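Local coordinates for PDZ domain protein (Parabacteroides distasonis, PDB 4L8N) that is of unknown function but carries PDZ and DUF4136 domains and binds magnesium, at residues 118-123 and 388-393. Sequence-based numbering, arbitrary orientation.
Sequences SLETTN and MFWDVF
Glu-120 sets its CG anti to the carbonyl carbon (chi1 -74°), then bends at chi2 (93°), and its carboxylate lies against Phe-389 CB and reaches the backbone N of Trp-390. Trp-390 N gives its hydrogen to Glu-120 OE2 at 2.8 Å, meeting it from above the carboxylate plane. The same oxygen takes a second hydrogen from a water, which also donates to Trp-390 O at 2.8 Å, so one carboxylate oxygen holds the N of Trp-390 directly and its O through the water. An alanine in place of Glu-120 would probably leave Trp-390 N without this acceptor and let the water drift. The side chains of Glu-120 and Phe-389 run past each other with opposed headings, Glu-120 CG 3.7 Å from Phe-389 CD1. Phe-389 also has Leu-119 CB 3.9 Å from its CD1, while Leu-119 O sits at the ring edge, 3.5 Å from CE1. Asn-123 ND2 donates to Leu-119 O at 2.7 Å, nearly in line with its C=O bond. The Trp-390 indole bonds through NE1 to Tyr-117 O and makes a cation-pi contact with Arg-372. Far from the magnesium site, this is loop-to-loop packing: a carboxylate accepting one backbone N-H joins the turn leading into strand 123-135 to the loop before helix 395-402.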
# COMPACT_ATOMS: atom_id res chain seq x y z
N SER A 118 -17.73 -5.51 33.87
CA SER A 118 -16.44 -4.85 33.79
C SER A 118 -15.79 -4.91 32.41
O SER A 118 -14.78 -5.60 32.25
CB SER A 118 -15.51 -5.46 34.82
OG SER A 118 -14.38 -4.63 34.99
N LEU A 119 -16.31 -4.13 31.42
CA LEU A 119 -15.74 -4.07 30.06
C LEU A 119 -14.34 -3.48 30.08
O LEU A 119 -13.53 -3.79 29.22
CB LEU A 119 -16.62 -3.27 29.10
CG LEU A 119 -17.82 -3.97 28.48
CD1 LEU A 119 -18.46 -3.10 27.42
CD2 LEU A 119 -17.43 -5.30 27.84
N GLU A 120 -14.09 -2.63 31.08
CA GLU A 120 -12.83 -1.96 31.40
C GLU A 120 -11.71 -2.95 31.57
O GLU A 120 -10.56 -2.61 31.31
CB GLU A 120 -12.99 -1.17 32.71
CG GLU A 120 -13.82 0.09 32.57
CD GLU A 120 -15.30 -0.01 32.86
OE1 GLU A 120 -15.88 -1.11 32.73
OE2 GLU A 120 -15.88 1.04 33.21
N THR A 121 -12.04 -4.16 32.06
CA THR A 121 -11.04 -5.19 32.33
C THR A 121 -11.17 -6.40 31.41
O THR A 121 -10.16 -7.06 31.18
CB THR A 121 -11.13 -5.64 33.81
OG1 THR A 121 -12.38 -6.27 34.07
CG2 THR A 121 -10.90 -4.51 34.79
N THR A 122 -12.39 -6.69 30.89
CA THR A 122 -12.64 -7.91 30.12
C THR A 122 -13.30 -7.66 28.78
O THR A 122 -14.53 -7.57 28.69
CB THR A 122 -13.51 -8.86 30.95
OG1 THR A 122 -12.96 -8.94 32.27
CG2 THR A 122 -13.68 -10.25 30.32
N ASN A 123 -12.48 -7.64 27.73
CA ASN A 123 -12.98 -7.42 26.36
C ASN A 123 -12.03 -7.97 25.32
O ASN A 123 -10.88 -8.29 25.61
CB ASN A 123 -13.26 -5.92 26.09
CG ASN A 123 -12.05 -5.02 26.08
OD1 ASN A 123 -11.29 -4.95 25.11
ND2 ASN A 123 -11.91 -4.24 27.13
N MSE A 388 -19.34 0.01 25.86
CA MSE A 388 -19.04 1.26 26.56
C MSE A 388 -18.56 0.97 27.96
O MSE A 388 -19.08 0.05 28.62
CB MSE A 388 -20.28 2.17 26.62
CG MSE A 388 -20.72 2.71 25.26
SE MSE A 388 -22.33 3.75 25.33
CE MSE A 388 -23.56 2.43 25.72
N PHE A 389 -17.60 1.76 28.44
CA PHE A 389 -17.20 1.63 29.83
C PHE A 389 -18.21 2.38 30.67
O PHE A 389 -19.04 3.14 30.13
CB PHE A 389 -15.77 2.15 30.07
CG PHE A 389 -14.75 1.52 29.16
CD1 PHE A 389 -14.70 0.14 28.99
CD2 PHE A 389 -13.83 2.30 28.47
CE1 PHE A 389 -13.76 -0.45 28.14
CE2 PHE A 389 -12.88 1.71 27.63
CZ PHE A 389 -12.86 0.34 27.48
N TRP A 390 -18.13 2.19 31.98
CA TRP A 390 -18.99 2.91 32.90
C TRP A 390 -18.56 4.37 32.97
O TRP A 390 -17.39 4.69 32.75
CB TRP A 390 -18.90 2.27 34.29
CG TRP A 390 -19.37 0.84 34.38
CD1 TRP A 390 -18.63 -0.24 34.73
CD2 TRP A 390 -20.70 0.37 34.16
NE1 TRP A 390 -19.42 -1.37 34.76
CE2 TRP A 390 -20.69 -1.02 34.39
CE3 TRP A 390 -21.91 0.99 33.80
CZ2 TRP A 390 -21.86 -1.81 34.31
CZ3 TRP A 390 -23.06 0.21 33.70
CH2 TRP A 390 -23.02 -1.17 33.95
N ASP A 391 -19.50 5.24 33.24
CA ASP A 391 -19.20 6.65 33.39
C ASP A 391 -18.57 6.80 34.76
O ASP A 391 -19.14 6.33 35.76
CB ASP A 391 -20.50 7.46 33.21
CG ASP A 391 -20.39 8.97 33.32
OD1 ASP A 391 -19.96 9.46 34.39
OD2 ASP A 391 -20.85 9.67 32.39
N VAL A 392 -17.38 7.42 34.82
CA VAL A 392 -16.60 7.62 36.04
C VAL A 392 -17.37 8.42 37.13
O VAL A 392 -17.07 8.23 38.30
CB VAL A 392 -15.22 8.24 35.73
CG1 VAL A 392 -14.31 8.18 36.96
CG2 VAL A 392 -14.55 7.52 34.56
N PHE A 393 -18.38 9.22 36.79
CA PHE A 393 -19.11 9.98 37.82
C PHE A 393 -20.37 9.22 38.33
O PHE A 393 -21.11 9.73 39.18
CB PHE A 393 -19.48 11.40 37.30
CG PHE A 393 -18.28 12.12 36.73
CD1 PHE A 393 -17.30 12.64 37.57
CD2 PHE A 393 -18.08 12.18 35.35
CE1 PHE A 393 -16.14 13.23 37.03
CE2 PHE A 393 -16.92 12.76 34.82
CZ PHE A 393 -15.96 13.29 35.67
O HOH W 1 -15.09 3.49 33.86